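Local structure of acetyl xylan esterase (Paenibacillus sp. R4, 6AGQ) at residues A284-N287 against P292-V295; G145-A150 against K230-R235; N45-Y50 against I55-V60. The protein probably removes acetyl groups from acetylated xylan by ester hydrolysis, as a cold-active carbohydrate esterase of the alpha/beta-hydrolase clan. One frame throughout, in Å; residues are numbered along the deposited sequence.

Three contacts illustrate how the chemistry of a contact follows its place in an alpha/beta-hydrolase fold. Contacts 1 and 3 reach the same mixed sheet at its two outermost strands within the chain, on opposite sides of the chain's centre, with nearest atoms about 26 Å apart. Contact 1, partly buried, sets a helix against strand 293-298 through an aromatic ring and one bridging water. Contact 3, at the surface, is a hairpin held by backbone hydrogen bonds, with apolar side chains added. Contact 2 involves no sheet strand: it is buried, apolar and built on one indole, while the helix that carries it also reaches neighbouring subunits.

Contact 1: residues A284-N287 against P292-V295; sequences AAYN and PKEV
The ring of Y286 lies between two side chains of strand 293-298, K293 over one face and V295 over the opposite one. With CG anti to the backbone N (chi1 -179°), the ring of Y286, on helix 279-286, brings its hydroxyl end up to the strand, in a beta-alpha-beta unit begun by strand 265-271. The lysine crosses the ring with its aliphatic part: CD stands 3.7 Å from the ring centroid of Y286, displaced toward the rim, and CE of K293 comes 3.5 Å from CE2 of Y286. Opposite, V295 offers CB, 4.1 Å from the same centroid, a second CH-pi contact. Y286 OH lies 3.4 Å from C of E294. Still above the ring but lifted from it, the ammonium of K293 is turned by the bend at chi4 toward water 1, which accepts from NZ of K293 at 2.6 Å and donates to O of Y286 at 3.1 Å. E294 points the other way, its OE2 in a salt bridge with R296. The lysine thus works in two parts, methylenes on the aromatic face and charge on water, and the long NZ-to-ring distance leaves cation-pi attraction weak at most.

Contact 2: residues G145-A150 against K230-R235; sequences GILDPA and KNWFRR
A type I beta turn from G145 to D148, in the loop between strand 114-118 and helix 153-170, meets helix 226-236 through its two central residues, I146 and L147, which both touch the indole of W232. CG2 of I146 sits over one face of W232, 3.9 Å from the centroid of the five-membered ring and 22° off its normal, a CH-pi contact. The same methyl lies 3.7 Å from NE1 of W232. L147 serves the benzo end, its CD2 3.8 Å from CH2 of W232, with the two side chains crossing at about a right angle. The CB of W232 already points toward the turn, and CG anti to the backbone N (chi1 -166°) extends the indole to it.

The turn is closed by D148 N donating to O of G145 at 3.3 Å, and followed by an Asx turn in which A150 N donates to OD1 of D148 from above the carboxylate plane. V246 of helix 243-251 touches both I146 and W232, and Y236 stacks on the indole. Two residues on, and so on a different side of the helix, R234 forms a salt bridge with E304 of a second subunit. Between loop and helix, attraction is dispersion and CH-pi contact, and it depends on the fit of two branched side chains to one broad ring, whereas R234 of the same helix spends its charge on a neighbouring subunit.

Contact 3: residues N45-Y50 against I55-V60; sequences NLVQDY and ISIYDV
N45-L46 and D59-Y58 pair antiparallel near the loop end of the beta hairpin of strands 43-46 and 55-63. N45 and D59 form the hydrogen-bonded pair, N45 N donating to O of D59 and D59 N to O of N45, each at 3.0 Å; L46 and Y58 form the non-hydrogen-bonded pair. The next bond, V47 N to O of I57, is 2.8 Å long and nearly straight at 173°. Past it the chains part, and water 2 spans them, donating to O of V47 and accepting from N of I57.

L46, its CG anti to the backbone N (chi1 -171°), lays CD1 over the face of the Y58 ring, 3.9 Å from its centroid. With an alanine in place of Y58, CD1 of L46 would probably lose the aromatic face it rests on, leaving a gap beside the strand. On the other flank, CG2 of V47 meets CG2 of I57 at 3.7 Å. CD1 of I57 reaches CD2 of Y50 at 3.3 Å; Y50 also packs on E311 of a neighbouring subunit. D59 directs OD1 to a salt bridge with R99. Backbone bonds thus fix the pairing of this outer strand, while apolar contacts and a water continue the association where the chains separate.

Contact 1: residues A284-N287 against P292-V295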
# COMPACT_ATOMS: atom_id res chain seq x y z
N ALA A 284 -2.63 19.69 -24.14
CA ALA A 284 -2.77 21.12 -24.13
C ALA A 284 -1.63 21.89 -24.78
O ALA A 284 -1.87 22.86 -25.53
CB ALA A 284 -2.97 21.60 -22.69
N ALA A 285 -0.38 21.55 -24.45
CA ALA A 285 0.79 22.09 -25.19
C ALA A 285 0.84 21.60 -26.68
O ALA A 285 0.94 22.44 -27.59
CB ALA A 285 2.13 21.78 -24.46
N TYR A 286 0.75 20.29 -26.92
CA TYR A 286 0.69 19.70 -28.31
C TYR A 286 -0.31 20.44 -29.21
O TYR A 286 0.01 20.83 -30.31
CB TYR A 286 0.31 18.19 -28.24
CG TYR A 286 0.24 17.50 -29.60
CD1 TYR A 286 1.41 17.20 -30.27
CD2 TYR A 286 -0.97 17.18 -30.22
CE1 TYR A 286 1.41 16.60 -31.49
CE2 TYR A 286 -0.99 16.57 -31.47
CZ TYR A 286 0.23 16.28 -32.10
OH TYR A 286 0.38 15.66 -33.35
N ASN A 287 -1.48 20.74 -28.69
CA ASN A 287 -2.53 21.39 -29.51
C ASN A 287 -2.31 22.89 -29.76
O ASN A 287 -3.05 23.48 -30.55
CB ASN A 287 -3.92 21.13 -28.90
CG ASN A 287 -4.38 19.71 -29.10
OD1 ASN A 287 -4.03 19.10 -30.09
ND2 ASN A 287 -5.13 19.17 -28.15
N PRO A 292 4.61 21.94 -37.84
CA PRO A 292 4.23 20.51 -37.99
C PRO A 292 4.53 19.65 -36.78
O PRO A 292 5.52 19.88 -36.08
CB PRO A 292 5.10 20.03 -39.16
CG PRO A 292 5.67 21.28 -39.78
CD PRO A 292 5.72 22.31 -38.71
N LYS A 293 3.70 18.64 -36.56
CA LYS A 293 3.74 17.85 -35.37
C LYS A 293 3.15 16.48 -35.56
O LYS A 293 2.30 16.28 -36.44
CB LYS A 293 2.92 18.53 -34.31
CG LYS A 293 1.44 18.70 -34.68
CD LYS A 293 0.70 19.43 -33.56
CE LYS A 293 -0.80 19.29 -33.69
NZ LYS A 293 -1.34 20.57 -34.13
N GLU A 294 3.57 15.58 -34.68
CA GLU A 294 3.19 14.17 -34.73
C GLU A 294 3.20 13.74 -33.32
O GLU A 294 4.01 14.22 -32.60
CB GLU A 294 4.25 13.33 -35.42
CG GLU A 294 4.25 13.39 -36.91
CD GLU A 294 5.42 12.62 -37.53
OE1 GLU A 294 6.08 13.21 -38.43
OE2 GLU A 294 5.71 11.44 -37.11
N VAL A 295 2.37 12.79 -32.97
CA VAL A 295 2.21 12.32 -31.61
C VAL A 295 2.33 10.79 -31.58
O VAL A 295 1.96 10.16 -32.54
CB VAL A 295 0.90 12.86 -31.00
CG1 VAL A 295 -0.36 12.26 -31.69
CG2 VAL A 295 0.89 12.65 -29.49
O HOH W 1 -1.09 22.66 -32.58

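Contact 2: residues G145-A150 against K230-R235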
# COMPACT_ATOMS: atom_id res chain seq x y z
N GLY A 145 11.70 30.85 -5.38
CA GLY A 145 11.41 32.14 -6.05
C GLY A 145 10.05 32.20 -6.72
O GLY A 145 9.85 32.98 -7.66
N ILE A 146 9.11 31.40 -6.23
CA ILE A 146 7.80 31.24 -6.89
C ILE A 146 6.91 32.48 -6.91
O ILE A 146 6.03 32.59 -7.79
CB ILE A 146 7.03 30.04 -6.38
CG1 ILE A 146 5.98 29.60 -7.44
CG2 ILE A 146 6.43 30.29 -5.00
CD1 ILE A 146 5.50 28.20 -7.19
N LEU A 147 7.16 33.43 -6.01
CA LEU A 147 6.41 34.69 -6.01
C LEU A 147 6.81 35.79 -7.00
O LEU A 147 6.06 36.76 -7.14
CB LEU A 147 6.33 35.25 -4.60
CG LEU A 147 5.57 34.28 -3.67
CD1 LEU A 147 5.57 34.84 -2.24
CD2 LEU A 147 4.14 33.99 -4.15
N ASP A 148 7.91 35.63 -7.73
CA ASP A 148 8.32 36.60 -8.73
C ASP A 148 9.05 35.89 -9.89
O ASP A 148 10.06 35.29 -9.64
CB ASP A 148 9.24 37.63 -8.05
CG ASP A 148 9.77 38.74 -9.01
OD1 ASP A 148 9.29 38.90 -10.18
OD2 ASP A 148 10.70 39.47 -8.58
N PRO A 149 8.56 36.03 -11.15
CA PRO A 149 9.24 35.31 -12.23
C PRO A 149 10.72 35.73 -12.44
O PRO A 149 11.49 34.93 -12.93
CB PRO A 149 8.40 35.62 -13.48
CG PRO A 149 7.57 36.79 -13.13
CD PRO A 149 7.38 36.76 -11.64
N ALA A 150 11.07 36.96 -12.11
CA ALA A 150 12.44 37.44 -12.24
C ALA A 150 13.43 36.62 -11.42
O ALA A 150 14.57 36.51 -11.82
CB ALA A 150 12.55 38.91 -11.83
N LYS A 230 1.35 22.23 -4.48
CA LYS A 230 0.27 22.04 -3.53
C LYS A 230 0.85 22.19 -2.10
O LYS A 230 0.28 22.89 -1.25
CB LYS A 230 -0.42 20.66 -3.79
CG LYS A 230 -1.54 20.29 -2.82
CD LYS A 230 -1.71 18.77 -2.63
CE LYS A 230 -0.65 18.26 -1.68
NZ LYS A 230 -0.65 16.79 -1.47
N ASN A 231 2.02 21.59 -1.85
CA ASN A 231 2.65 21.73 -0.51
C ASN A 231 3.10 23.16 -0.22
O ASN A 231 2.97 23.60 0.85
CB ASN A 231 3.75 20.71 -0.35
CG ASN A 231 3.21 19.30 -0.34
OD1 ASN A 231 2.02 19.11 -0.34
ND2 ASN A 231 4.07 18.33 -0.38
N TRP A 232 3.51 23.93 -1.22
CA TRP A 232 3.67 25.39 -1.02
C TRP A 232 2.42 26.01 -0.38
O TRP A 232 2.53 26.65 0.66
CB TRP A 232 4.02 26.13 -2.31
CG TRP A 232 4.50 27.50 -2.05
CD1 TRP A 232 5.75 27.85 -1.75
CD2 TRP A 232 3.71 28.72 -1.99
NE1 TRP A 232 5.83 29.19 -1.53
CE2 TRP A 232 4.59 29.75 -1.69
CE3 TRP A 232 2.36 29.02 -2.22
CZ2 TRP A 232 4.17 31.08 -1.55
CZ3 TRP A 232 1.92 30.34 -2.06
CH2 TRP A 232 2.84 31.37 -1.73
N PHE A 233 1.26 25.80 -1.00
CA PHE A 233 0.04 26.32 -0.45
C PHE A 233 -0.18 25.90 0.96
O PHE A 233 -0.42 26.74 1.80
CB PHE A 233 -1.20 26.05 -1.32
CG PHE A 233 -1.21 26.89 -2.54
CD1 PHE A 233 -1.47 28.22 -2.46
CD2 PHE A 233 -0.82 26.37 -3.76
CE1 PHE A 233 -1.44 29.03 -3.56
CE2 PHE A 233 -0.78 27.18 -4.88
CZ PHE A 233 -1.07 28.52 -4.76
N ARG A 234 -0.04 24.61 1.22
CA ARG A 234 -0.20 24.06 2.54
C ARG A 234 0.64 24.76 3.59
O ARG A 234 0.18 24.90 4.72
CB ARG A 234 0.10 22.56 2.58
CG ARG A 234 -0.93 21.68 1.93
CD ARG A 234 -0.47 20.24 1.89
NE ARG A 234 -0.17 19.65 3.21
CZ ARG A 234 -1.06 19.03 3.99
NH1 ARG A 234 -2.31 18.89 3.59
NH2 ARG A 234 -0.69 18.49 5.15
N ARG A 235 1.87 25.15 3.26
CA ARG A 235 2.77 25.84 4.25
C ARG A 235 2.77 27.38 4.29
O ARG A 235 3.04 27.98 5.29
CB ARG A 235 4.18 25.39 4.04
CG ARG A 235 4.34 23.91 4.29
CD ARG A 235 5.44 23.78 5.28
NE ARG A 235 5.92 22.43 5.50
CZ ARG A 235 5.90 21.82 6.68
NH1 ARG A 235 5.32 22.34 7.75
NH2 ARG A 235 6.43 20.64 6.75

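Contact 3: residues N45-Y50 against I55-V60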
# COMPACT_ATOMS: atom_id res chain seq x y z
N ASN A 45 37.28 18.57 -22.38
CA ASN A 45 38.38 17.65 -21.98
C ASN A 45 38.07 16.22 -22.50
O ASN A 45 37.07 15.64 -22.11
CB ASN A 45 38.41 17.69 -20.43
CG ASN A 45 39.20 16.59 -19.80
OD1 ASN A 45 40.07 15.99 -20.42
ND2 ASN A 45 38.92 16.33 -18.53
N LEU A 46 38.89 15.67 -23.38
CA LEU A 46 38.65 14.35 -23.96
C LEU A 46 38.76 13.28 -22.88
O LEU A 46 39.68 13.31 -22.06
CB LEU A 46 39.64 14.06 -25.06
CG LEU A 46 39.49 12.85 -25.96
CD1 LEU A 46 38.26 12.99 -26.85
CD2 LEU A 46 40.73 12.77 -26.88
N VAL A 47 37.78 12.38 -22.84
CA VAL A 47 37.85 11.23 -21.97
C VAL A 47 38.74 10.19 -22.64
O VAL A 47 38.41 9.72 -23.76
CB VAL A 47 36.45 10.63 -21.66
CG1 VAL A 47 36.63 9.29 -20.94
CG2 VAL A 47 35.65 11.60 -20.80
N GLN A 48 39.83 9.86 -21.97
CA GLN A 48 40.78 8.83 -22.42
C GLN A 48 40.34 7.49 -21.81
O GLN A 48 39.81 7.46 -20.69
CB GLN A 48 42.23 9.16 -21.98
CG GLN A 48 42.76 10.59 -22.27
CD GLN A 48 42.91 10.94 -23.76
OE1 GLN A 48 42.48 12.01 -24.17
NE2 GLN A 48 43.50 10.05 -24.57
N ASP A 49 40.51 6.38 -22.53
CA ASP A 49 40.18 5.04 -21.97
C ASP A 49 38.72 4.86 -21.50
O ASP A 49 38.47 4.45 -20.36
CB ASP A 49 41.13 4.70 -20.79
CG ASP A 49 41.03 3.21 -20.34
OD1 ASP A 49 41.05 2.32 -21.22
OD2 ASP A 49 40.94 2.96 -19.11
N TYR A 50 37.78 5.21 -22.36
CA TYR A 50 36.39 4.82 -22.21
C TYR A 50 36.39 3.57 -23.06
O TYR A 50 37.15 3.51 -24.05
CB TYR A 50 35.40 5.87 -22.78
CG TYR A 50 33.98 5.68 -22.32
CD1 TYR A 50 33.63 5.99 -21.02
CD2 TYR A 50 33.00 5.17 -23.15
CE1 TYR A 50 32.33 5.83 -20.56
CE2 TYR A 50 31.66 5.00 -22.70
CZ TYR A 50 31.32 5.33 -21.39
OH TYR A 50 30.00 5.19 -20.83
N ILE A 55 33.52 6.42 -30.79
CA ILE A 55 33.09 7.76 -30.52
C ILE A 55 34.20 8.52 -29.77
O ILE A 55 35.01 7.91 -29.07
CB ILE A 55 31.78 7.76 -29.69
CG1 ILE A 55 31.97 7.09 -28.32
CG2 ILE A 55 30.66 7.07 -30.44
CD1 ILE A 55 30.73 7.17 -27.40
N SER A 56 34.23 9.85 -29.93
CA SER A 56 34.95 10.70 -29.01
C SER A 56 33.99 11.28 -27.99
O SER A 56 32.88 11.78 -28.35
CB SER A 56 35.69 11.82 -29.75
OG SER A 56 36.49 11.22 -30.77
N ILE A 57 34.45 11.28 -26.74
CA ILE A 57 33.67 11.70 -25.55
C ILE A 57 34.34 12.82 -24.80
O ILE A 57 35.45 12.62 -24.32
CB ILE A 57 33.47 10.52 -24.54
CG1 ILE A 57 32.60 9.44 -25.17
CG2 ILE A 57 32.85 10.99 -23.21
CD1 ILE A 57 32.92 8.08 -24.60
N TYR A 58 33.65 13.97 -24.66
CA TYR A 58 34.18 15.10 -23.94
C TYR A 58 33.40 15.40 -22.71
O TYR A 58 32.19 15.42 -22.72
CB TYR A 58 34.15 16.33 -24.83
CG TYR A 58 35.00 16.18 -26.08
CD1 TYR A 58 36.34 16.55 -26.08
CD2 TYR A 58 34.47 15.61 -27.22
CE1 TYR A 58 37.13 16.41 -27.23
CE2 TYR A 58 35.22 15.44 -28.37
CZ TYR A 58 36.56 15.83 -28.37
OH TYR A 58 37.29 15.62 -29.51
N ASP A 59 34.13 15.63 -21.64
CA ASP A 59 33.66 16.18 -20.46
C ASP A 59 33.63 17.71 -20.69
O ASP A 59 34.59 18.29 -21.18
CB ASP A 59 34.66 15.82 -19.33
CG ASP A 59 34.06 15.99 -17.97
OD1 ASP A 59 32.89 16.41 -17.94
OD2 ASP A 59 34.74 15.71 -16.94
N VAL A 60 32.52 18.34 -20.37
CA VAL A 60 32.24 19.70 -20.85
C VAL A 60 31.73 20.53 -19.67
O VAL A 60 30.94 20.00 -18.85
CB VAL A 60 31.26 19.56 -22.02
CG1 VAL A 60 30.39 20.77 -22.20
CG2 VAL A 60 32.02 19.17 -23.28
O HOH W 2 36.74 9.62 -26.05